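Local atomic coordinates of D-3-phosphoglycerate dehydrogenase-related protein (PDB entry 4S1V), a protein that probably oxidises D-3-phosphoglycerate with NAD, as a member of the D-isomer-specific 2-hydroxyacid dehydrogenase family. Residues C[40-45]-C[65-70]; C[250-253]-C[257-260]; C[270-273]-C[277-280]. All blocks are in the same frame, centred on the assembly; numbering follows the deposited sequence.

Contact 1 lies in the five-stranded domain and joins the last turn of helix 38-45 to the loop that follows helix 62-66. Contacts 2 and 3 lie in the seven-stranded Rossmann domain, with centres about 14 Å apart. Contact 1 is about 42 Å from contact 2 and 32 Å from contact 3, centre to centre. Contacts 1 and 2 are largely buried, contact 3 partly. Contacts 2 and 3 touch the second subunit, contact 3 also the third. Contact 1 is aliphatic packing that takes in an exposed histidine. Contact 2 adds a methionine sulfur and a guanidinium face. Contact 3 sets one leucine methyl on a peptide, beside a water bridge. Leu280 of contact 3 packs on Met252 of contact 2.

Contact 1: residues C[40-45]-C[65-70]; sequences VLIERL and LAHLPN
The carbonyl oxygen of His67 is met by two groups. Ile42 CG2 rests 3.6 Å from His67 O, and Lys46 NZ, just past the end of segment 40-45, is hydrogen-bonded to the same oxygen. The isoleucine side of this contact is apolar and gives the oxygen only van der Waals contact; the lysine supplies the polar bond. Ile42 reaches residue 67 with both of its branches. CG2 lies anti to the backbone N and also meets His67 CB at 3.7 Å. The other branch starts beside the backbone N (chi1 -75°) and runs out along CG1 to CD1. Ile42 CD1 also comes within 3.7 Å of His67 CB. It then approaches the imidazole obliquely, 4.0 Å from His67 CD2. The His67 ring is on the exposed side of the contact.

Segments 40-45 and 65-70 belong to the parallel five-stranded sheet domain, with strand order 2-1-3-4-5 as in flavodoxin-like folds. Helix 38-45 precedes strand 50-53, and helix 62-66 precedes strand 73-76. The two helices are neighbours, and Ile42 also packs on Asn63 and Leu64. The turn after helix 62-66 brings Leu68 against the last turn of helix 38-45. Leu68 CD2 meets the backbone, 3.5 Å from Leu45 C and 3.6 Å from Ile42 O. It also touches the side chain, 3.8 Å from Leu45 CB. Leu68 CD1 lies 4.0 Å from Leu45 CB and also approaches Leu45 CD1. Further out, Leu45 packs on Leu7. A polar tie lies beside this buried leucine pair: Asn70 ND2 is hydrogen-bonded to Lys46 O, the carbonyl of the residue after Leu45.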
ATOM      1  N   VAL C  40     -19.651  34.684   9.943  1.00 42.77           N
ATOM      2  CA  VAL C  40     -19.275  34.119  11.245  1.00 41.51           C
ATOM      3  C   VAL C  40     -18.189  34.956  11.923  1.00 41.48           C
ATOM      4  O   VAL C  40     -18.238  35.168  13.141  1.00 39.37           O
ATOM      5  CB  VAL C  40     -18.818  32.645  11.124  1.00 40.97           C
ATOM      6  CG1 VAL C  40     -18.343  32.105  12.464  1.00 41.79           C
ATOM      7  CG2 VAL C  40     -19.954  31.779  10.591  1.00 44.03           C
ATOM      8  N   LEU C  41     -17.230  35.433  11.127  1.00 40.17           N
ATOM      9  CA  LEU C  41     -16.120  36.242  11.634  1.00 40.12           C
ATOM     10  C   LEU C  41     -16.586  37.576  12.193  1.00 39.35           C
ATOM     11  O   LEU C  41     -16.188  37.955  13.293  1.00 37.95           O
ATOM     12  CB  LEU C  41     -15.065  36.486  10.550  1.00 39.50           C
ATOM     13  CG  LEU C  41     -13.922  35.480  10.403  1.00 40.76           C
ATOM     14  CD1 LEU C  41     -13.091  35.842   9.182  1.00 39.39           C
ATOM     15  CD2 LEU C  41     -13.049  35.428  11.653  1.00 40.58           C
ATOM     16  N   ILE C  42     -17.420  38.280  11.428  1.00 40.67           N
ATOM     17  CA  ILE C  42     -18.015  39.540  11.875  1.00 39.58           C
ATOM     18  C   ILE C  42     -18.792  39.336  13.172  1.00 40.43           C
ATOM     19  O   ILE C  42     -18.601  40.082  14.137  1.00 39.80           O
ATOM     20  CB  ILE C  42     -18.895  40.181  10.776  1.00 39.68           C
ATOM     21  CG1 ILE C  42     -18.008  40.810   9.695  1.00 39.23           C
ATOM     22  CG2 ILE C  42     -19.841  41.229  11.359  1.00 39.47           C
ATOM     23  CD1 ILE C  42     -18.660  40.896   8.330  1.00 39.67           C
ATOM     24  N   GLU C  43     -19.641  38.310  13.205  1.00 42.33           N
ATOM     25  CA  GLU C  43     -20.428  38.020  14.405  1.00 44.78           C
ATOM     26  C   GLU C  43     -19.544  37.626  15.585  1.00 44.30           C
ATOM     27  O   GLU C  43     -19.857  37.944  16.731  1.00 47.53           O
ATOM     28  CB  GLU C  43     -21.495  36.951  14.133  1.00 48.75           C
ATOM     29  CG  GLU C  43     -22.596  37.386  13.165  1.00 51.42           C
ATOM     30  CD  GLU C  43     -23.159  38.768  13.475  1.00 53.11           C
ATOM     31  OE1 GLU C  43     -23.651  38.980  14.605  1.00 55.70           O
ATOM     32  OE2 GLU C  43     -23.108  39.646  12.586  1.00 52.66           O
ATOM     33  N   ARG C  44     -18.439  36.948  15.293  1.00 42.88           N
ATOM     34  CA  ARG C  44     -17.497  36.505  16.320  1.00 42.63           C
ATOM     35  C   ARG C  44     -16.635  37.657  16.866  1.00 40.94           C
ATOM     36  O   ARG C  44     -16.384  37.734  18.073  1.00 39.92           O
ATOM     37  CB  ARG C  44     -16.631  35.367  15.766  1.00 43.72           C
ATOM     38  CG  ARG C  44     -15.379  35.031  16.557  1.00 45.85           C
ATOM     39  CD  ARG C  44     -14.573  33.930  15.878  1.00 47.05           C
ATOM     40  NE  ARG C  44     -15.254  32.635  15.924  1.00 48.13           N
ATOM     41  CZ  ARG C  44     -14.756  31.500  15.440  1.00 50.94           C
ATOM     42  NH1 ARG C  44     -13.557  31.479  14.864  1.00 50.81           N
ATOM     43  NH2 ARG C  44     -15.458  30.377  15.536  1.00 50.74           N
ATOM     44  N   LEU C  45     -16.219  38.561  15.981  1.00 39.40           N
ATOM     45  CA  LEU C  45     -15.246  39.602  16.331  1.00 39.06           C
ATOM     46  C   LEU C  45     -15.833  40.953  16.764  1.00 39.12           C
ATOM     47  O   LEU C  45     -15.079  41.864  17.125  1.00 37.06           O
ATOM     48  CB  LEU C  45     -14.243  39.806  15.179  1.00 38.31           C
ATOM     49  CG  LEU C  45     -13.437  38.586  14.708  1.00 37.80           C
ATOM     50  CD1 LEU C  45     -12.583  38.925  13.491  1.00 36.86           C
ATOM     51  CD2 LEU C  45     -12.586  38.007  15.827  1.00 37.48           C
ATOM     52  N   LEU C  65     -13.758  45.056   7.799  1.00 32.65           N
ATOM     53  CA  LEU C  65     -13.537  46.398   8.333  1.00 33.31           C
ATOM     54  C   LEU C  65     -14.825  47.221   8.408  1.00 34.37           C
ATOM     55  O   LEU C  65     -15.015  48.003   9.342  1.00 35.93           O
ATOM     56  CB  LEU C  65     -12.488  47.131   7.489  1.00 33.02           C
ATOM     57  CG  LEU C  65     -11.067  46.551   7.483  1.00 31.88           C
ATOM     58  CD1 LEU C  65     -10.341  46.919   6.197  1.00 32.46           C
ATOM     59  CD2 LEU C  65     -10.274  47.018   8.696  1.00 32.77           C
ATOM     60  N   ALA C  66     -15.710  47.033   7.430  1.00 34.84           N
ATOM     61  CA  ALA C  66     -16.985  47.751   7.389  1.00 34.70           C
ATOM     62  C   ALA C  66     -17.906  47.358   8.541  1.00 35.06           C
ATOM     63  O   ALA C  66     -18.725  48.166   8.979  1.00 35.75           O
ATOM     64  CB  ALA C  66     -17.683  47.541   6.050  1.00 33.35           C
ATOM     65  N   HIS C  67     -17.753  46.133   9.044  1.00 34.41           N
ATOM     66  CA  HIS C  67     -18.686  45.592  10.032  1.00 35.28           C
ATOM     67  C   HIS C  67     -18.110  45.328  11.392  1.00 36.21           C
ATOM     68  O   HIS C  67     -18.695  44.583  12.193  1.00 37.06           O
ATOM     69  CB  HIS C  67     -19.354  44.351   9.471  1.00 34.75           C
ATOM     70  CG  HIS C  67     -20.160  44.624   8.238  1.00 35.23           C
ATOM     71  ND1 HIS C  67     -21.354  45.243   8.283  1.00 35.08           N
ATOM     72  CD2 HIS C  67     -19.893  44.376   6.893  1.00 35.00           C
ATOM     73  CE1 HIS C  67     -21.834  45.375   7.037  1.00 35.99           C
ATOM     74  NE2 HIS C  67     -20.940  44.841   6.185  1.00 36.23           N
ATOM     75  N   LEU C  68     -16.961  45.935  11.670  1.00 35.44           N
ATOM     76  CA  LEU C  68     -16.320  45.814  12.975  1.00 35.79           C
ATOM     77  C   LEU C  68     -15.944  47.201  13.523  1.00 35.61           C
ATOM     78  O   LEU C  68     -14.761  47.571  13.528  1.00 35.00           O
ATOM     79  CB  LEU C  68     -15.101  44.883  12.903  1.00 34.46           C
ATOM     80  CG  LEU C  68     -15.347  43.396  12.605  1.00 34.76           C
ATOM     81  CD1 LEU C  68     -14.034  42.664  12.376  1.00 34.21           C
ATOM     82  CD2 LEU C  68     -16.146  42.722  13.713  1.00 34.60           C
ATOM     83  N   PRO C  69     -16.955  47.967  13.997  1.00 36.65           N
ATOM     84  CA  PRO C  69     -16.762  49.360  14.432  1.00 36.32           C
ATOM     85  C   PRO C  69     -15.991  49.542  15.747  1.00 35.87           C
ATOM     86  O   PRO C  69     -15.464  50.630  15.999  1.00 36.87           O
ATOM     87  CB  PRO C  69     -18.197  49.877  14.582  1.00 36.04           C
ATOM     88  CG  PRO C  69     -18.992  48.665  14.909  1.00 35.52           C
ATOM     89  CD  PRO C  69     -18.372  47.563  14.103  1.00 36.52           C
ATOM     90  N   ASN C  70     -15.933  48.509  16.583  1.00 34.74           N
ATOM     91  CA  ASN C  70     -15.154  48.594  17.824  1.00 35.38           C
ATOM     92  C   ASN C  70     -13.656  48.313  17.632  1.00 34.52           C
ATOM     93  O   ASN C  70     -12.860  48.544  18.539  1.00 34.43           O
ATOM     94  CB  ASN C  70     -15.728  47.675  18.908  1.00 35.11           C
ATOM     95  CG  ASN C  70     -17.193  47.944  19.189  1.00 37.30           C
ATOM     96  OD1 ASN C  70     -17.640  49.092  19.209  1.00 37.28           O
ATOM     97  ND2 ASN C  70     -17.951  46.877  19.416  1.00 37.21           N
TER

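Contact 2: residues C[250-253]-C[257-260]; sequences SVMQ and MRQA
Met252 and Val251 meet Arg258 and Ala260 where helix 247-254 leads into strand 259-262, within a beta-alpha-beta unit of the Rossmann fold that begins with strand 233-236. Val251 CG1 sits over one face of the Arg258 guanidinium, above its centre and 3.8 Å from Arg258 CZ. Met252 CE lies on the same side of the plane, displaced toward NH2 and NE and oblique to the group, 3.5 Å from Arg258 NH2. The methionine chain turns at chi2 (-55°) and again at chi3, so that its sulfur lies over the strand while its methyl reaches the arginine. Met252 SD is 3.8 Å from both Ala260 CB and Gln259 O.

The Arg258 chain bends at chi3 (59°), which turns its guanidinium toward Val251 and Leu225. NH1 is hydrogen-bonded to Leu225 O, in helix 222-226. Val251 also packs on Lys222, Leu225 and Leu226 of that helix. Met252 and Ala260 both touch Val283 of strand 283-285, an outermost strand of this chain's sheet. Asn282 ND2 is hydrogen-bonded to Met252 O and to Arg258 O, one carbonyl from each segment.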
ATOM      1  N   SER C 250      -0.641  18.988 -12.356  1.00 21.56           N
ATOM      2  CA  SER C 250      -0.714  18.369 -13.678  1.00 21.59           C
ATOM      3  C   SER C 250       0.586  17.628 -14.004  1.00 21.86           C
ATOM      4  O   SER C 250       0.549  16.493 -14.484  1.00 22.25           O
ATOM      5  CB  SER C 250      -1.033  19.419 -14.743  1.00 21.41           C
ATOM      6  OG  SER C 250      -1.193  18.812 -16.021  1.00 22.55           O
ATOM      7  N   VAL C 251       1.724  18.256 -13.699  1.00 21.52           N
ATOM      8  CA  VAL C 251       3.055  17.711 -14.026  1.00 21.63           C
ATOM      9  C   VAL C 251       3.452  16.533 -13.128  1.00 22.35           C
ATOM     10  O   VAL C 251       3.942  15.515 -13.614  1.00 23.04           O
ATOM     11  CB  VAL C 251       4.140  18.815 -13.986  1.00 21.26           C
ATOM     12  CG1 VAL C 251       5.538  18.223 -14.061  1.00 21.93           C
ATOM     13  CG2 VAL C 251       3.941  19.805 -15.127  1.00 20.85           C
ATOM     14  N   MET C 252       3.218  16.657 -11.826  1.00 22.66           N
ATOM     15  CA  MET C 252       3.532  15.573 -10.897  1.00 23.30           C
ATOM     16  C   MET C 252       2.680  14.323 -11.145  1.00 23.53           C
ATOM     17  O   MET C 252       3.182  13.192 -11.078  1.00 23.46           O
ATOM     18  CB  MET C 252       3.413  16.052  -9.449  1.00 24.35           C
ATOM     19  CG  MET C 252       4.442  17.114  -9.074  1.00 25.01           C
ATOM     20  SD  MET C 252       6.140  16.583  -9.392  1.00 25.69           S
ATOM     21  CE  MET C 252       6.781  18.045 -10.192  1.00 25.96           C
ATOM     22  N   GLN C 253       1.399  14.526 -11.440  1.00 23.35           N
ATOM     23  CA  GLN C 253       0.507  13.409 -11.739  1.00 24.28           C
ATOM     24  C   GLN C 253       1.007  12.662 -12.972  1.00 23.36           C
ATOM     25  O   GLN C 253       1.010  11.436 -12.992  1.00 24.34           O
ATOM     26  CB  GLN C 253      -0.940  13.893 -11.923  1.00 25.30           C
ATOM     27  CG  GLN C 253      -1.718  13.189 -13.039  1.00 28.07           C
ATOM     28  CD  GLN C 253      -2.212  11.826 -12.634  1.00 29.73           C
ATOM     29  OE1 GLN C 253      -2.346  10.917 -13.462  1.00 29.63           O
ATOM     30  NE2 GLN C 253      -2.491  11.672 -11.342  1.00 32.90           N
ATOM     31  N   MET C 257       7.930   9.403 -11.560  1.00 31.79           N
ATOM     32  CA  MET C 257       9.344   9.313 -11.221  1.00 33.80           C
ATOM     33  C   MET C 257       9.913  10.638 -10.722  1.00 32.46           C
ATOM     34  O   MET C 257      10.955  10.658 -10.072  1.00 30.87           O
ATOM     35  CB  MET C 257      10.164   8.749 -12.381  1.00 38.14           C
ATOM     36  CG  MET C 257      10.674   7.326 -12.139  1.00 44.59           C
ATOM     37  SD  MET C 257       9.413   6.042 -11.920  1.00 51.01           S
ATOM     38  CE  MET C 257       9.263   5.941 -10.135  1.00 46.60           C
ATOM     39  N   ARG C 258       9.224  11.736 -11.030  1.00 30.30           N
ATOM     40  CA  ARG C 258       9.563  13.041 -10.482  1.00 29.69           C
ATOM     41  C   ARG C 258       8.963  13.202  -9.093  1.00 29.24           C
ATOM     42  O   ARG C 258       8.005  12.515  -8.734  1.00 29.31           O
ATOM     43  CB  ARG C 258       9.017  14.141 -11.381  1.00 31.46           C
ATOM     44  CG  ARG C 258       9.818  14.345 -12.653  1.00 31.63           C
ATOM     45  CD  ARG C 258       9.251  15.487 -13.465  1.00 32.21           C
ATOM     46  NE  ARG C 258       9.254  16.743 -12.712  1.00 31.78           N
ATOM     47  CZ  ARG C 258       9.253  17.942 -13.280  1.00 31.93           C
ATOM     48  NH1 ARG C 258       9.268  18.043 -14.609  1.00 31.16           N
ATOM     49  NH2 ARG C 258       9.249  19.038 -12.531  1.00 30.41           N
ATOM     50  N   GLN C 259       9.516  14.132  -8.324  1.00 27.67           N
ATOM     51  CA  GLN C 259       9.044  14.393  -6.978  1.00 26.76           C
ATOM     52  C   GLN C 259       8.825  15.881  -6.702  1.00 25.76           C
ATOM     53  O   GLN C 259       9.363  16.748  -7.390  1.00 24.06           O
ATOM     54  CB  GLN C 259      10.025  13.810  -5.962  1.00 28.60           C
ATOM     55  CG  GLN C 259       9.874  12.316  -5.748  1.00 30.70           C
ATOM     56  CD  GLN C 259      10.837  11.783  -4.708  1.00 32.24           C
ATOM     57  OE1 GLN C 259      11.593  10.856  -4.981  1.00 33.02           O
ATOM     58  NE2 GLN C 259      10.817  12.369  -3.508  1.00 30.50           N
ATOM     59  N   ALA C 260       8.016  16.164  -5.688  1.00 24.65           N
ATOM     60  CA  ALA C 260       7.808  17.527  -5.237  1.00 23.67           C
ATOM     61  C   ALA C 260       7.625  17.534  -3.728  1.00 23.58           C
ATOM     62  O   ALA C 260       7.276  16.515  -3.135  1.00 23.60           O
ATOM     63  CB  ALA C 260       6.618  18.166  -5.942  1.00 23.53           C
TER

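Contact 3: residues C[270-273]-C[277-280]; sequences ALPN and LLSL
Leu278 reaches across to Leu271 and Pro272 with a single methyl group. Its CB already points toward segment 270-273, and CG continues the reach, placed beside the backbone N (chi1 -78°). CD1 makes the contact. It stands almost straight above the plane of the Leu271-Pro272 peptide, 3.5 Å from Leu271 C and 3.6 Å from Pro272 N. The same CD1 lies 3.7 Å from Ala270 O and 4.0 Å from Pro272 CD.

Both segments belong to the long loop between strands 259-262 and 283-285 of the Rossmann domain, and Leu278 is in a short 3-10 turn. A water joins the segments beside the leucine. Ser279 OG donates to it at 2.8 Å, and Asn273 N gives it a weak bond. His129 of the third subunit packs on both Pro272 and Leu278. Asn273 OD1 is hydrogen-bonded to Ser34 N of the second subunit, so the loop lies where subunits meet.

The proline nitrogen has no N-H. The direct touch is van der Waals packing of a methyl on the flat side of the amide, and the polar link between the segments is a water bridge, weak on the Asn273 side.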
ATOM      1  N   ALA C 270      -5.573  23.634   3.138  1.00 26.83           N
ATOM      2  CA  ALA C 270      -5.745  22.800   1.948  1.00 26.23           C
ATOM      3  C   ALA C 270      -6.273  21.440   2.390  1.00 26.36           C
ATOM      4  O   ALA C 270      -5.716  20.818   3.289  1.00 27.37           O
ATOM      5  CB  ALA C 270      -4.432  22.652   1.204  1.00 24.93           C
ATOM      6  N   LEU C 271      -7.350  20.989   1.758  1.00 27.48           N
ATOM      7  CA  LEU C 271      -8.061  19.790   2.196  1.00 27.42           C
ATOM      8  C   LEU C 271      -8.050  18.684   1.150  1.00 26.55           C
ATOM      9  O   LEU C 271      -8.034  18.964  -0.051  1.00 26.45           O
ATOM     10  CB  LEU C 271      -9.508  20.140   2.564  1.00 28.88           C
ATOM     11  CG  LEU C 271      -9.754  20.994   3.809  1.00 31.13           C
ATOM     12  CD1 LEU C 271     -11.251  21.132   4.053  1.00 32.83           C
ATOM     13  CD2 LEU C 271      -9.059  20.414   5.036  1.00 31.95           C
ATOM     14  N   PRO C 272      -8.067  17.416   1.601  1.00 26.56           N
ATOM     15  CA  PRO C 272      -8.167  16.283   0.680  1.00 25.81           C
ATOM     16  C   PRO C 272      -9.439  16.361  -0.142  1.00 24.97           C
ATOM     17  O   PRO C 272     -10.438  16.916   0.318  1.00 24.07           O
ATOM     18  CB  PRO C 272      -8.229  15.068   1.612  1.00 26.00           C
ATOM     19  CG  PRO C 272      -7.639  15.529   2.892  1.00 26.60           C
ATOM     20  CD  PRO C 272      -7.994  16.976   3.007  1.00 26.19           C
ATOM     21  N   ASN C 273      -9.394  15.811  -1.355  1.00 25.65           N
ATOM     22  CA  ASN C 273     -10.530  15.857  -2.292  1.00 25.92           C
ATOM     23  C   ASN C 273     -10.910  17.245  -2.782  1.00 26.01           C
ATOM     24  O   ASN C 273     -11.947  17.445  -3.427  1.00 27.17           O
ATOM     25  CB  ASN C 273     -11.699  14.992  -1.800  1.00 25.95           C
ATOM     26  CG  ASN C 273     -11.384  13.510  -1.868  1.00 26.39           C
ATOM     27  OD1 ASN C 273     -10.917  13.006  -2.897  1.00 26.23           O
ATOM     28  ND2 ASN C 273     -11.630  12.803  -0.772  1.00 25.73           N
ATOM     29  N   LEU C 277      -3.079  18.195  -5.042  1.00 23.07           N
ATOM     30  CA  LEU C 277      -1.736  17.769  -4.644  1.00 23.59           C
ATOM     31  C   LEU C 277      -1.712  16.749  -3.509  1.00 23.31           C
ATOM     32  O   LEU C 277      -0.774  15.964  -3.414  1.00 24.43           O
ATOM     33  CB  LEU C 277      -0.844  18.965  -4.289  1.00 23.09           C
ATOM     34  CG  LEU C 277      -0.306  19.862  -5.400  1.00 23.05           C
ATOM     35  CD1 LEU C 277       0.466  21.028  -4.786  1.00 22.90           C
ATOM     36  CD2 LEU C 277       0.582  19.081  -6.356  1.00 22.72           C
ATOM     37  N   LEU C 278      -2.751  16.742  -2.677  1.00 23.23           N
ATOM     38  CA  LEU C 278      -2.842  15.814  -1.547  1.00 23.48           C
ATOM     39  C   LEU C 278      -3.104  14.354  -1.938  1.00 23.83           C
ATOM     40  O   LEU C 278      -3.064  13.465  -1.088  1.00 24.50           O
ATOM     41  CB  LEU C 278      -3.901  16.295  -0.548  1.00 23.80           C
ATOM     42  CG  LEU C 278      -3.441  17.436   0.375  1.00 24.78           C
ATOM     43  CD1 LEU C 278      -4.593  18.083   1.129  1.00 23.97           C
ATOM     44  CD2 LEU C 278      -2.396  16.933   1.354  1.00 24.90           C
ATOM     45  N   SER C 279      -3.363  14.106  -3.216  1.00 23.13           N
ATOM     46  CA  SER C 279      -3.631  12.749  -3.685  1.00 23.75           C
ATOM     47  C   SER C 279      -2.511  12.130  -4.520  1.00 22.96           C
ATOM     48  O   SER C 279      -2.748  11.157  -5.228  1.00 22.61           O
ATOM     49  CB  SER C 279      -4.939  12.711  -4.480  1.00 24.43           C
ATOM     50  OG  SER C 279      -6.024  13.142  -3.676  1.00 27.47           O
ATOM     51  N   LEU C 280      -1.298  12.672  -4.436  1.00 22.54           N
ATOM     52  CA  LEU C 280      -0.170  12.116  -5.192  1.00 22.34           C
ATOM     53  C   LEU C 280       0.904  11.557  -4.268  1.00 22.73           C
ATOM     54  O   LEU C 280       1.418  12.280  -3.412  1.00 23.85           O
ATOM     55  CB  LEU C 280       0.433  13.161  -6.141  1.00 21.78           C
ATOM     56  CG  LEU C 280      -0.429  13.707  -7.275  1.00 22.23           C
ATOM     57  CD1 LEU C 280       0.355  14.750  -8.050  1.00 22.25           C
ATOM     58  CD2 LEU C 280      -0.904  12.607  -8.223  1.00 22.22           C
TER
HETATM   59  O   HOH W   1      -7.072  15.758  -3.409  1.00 24.87           O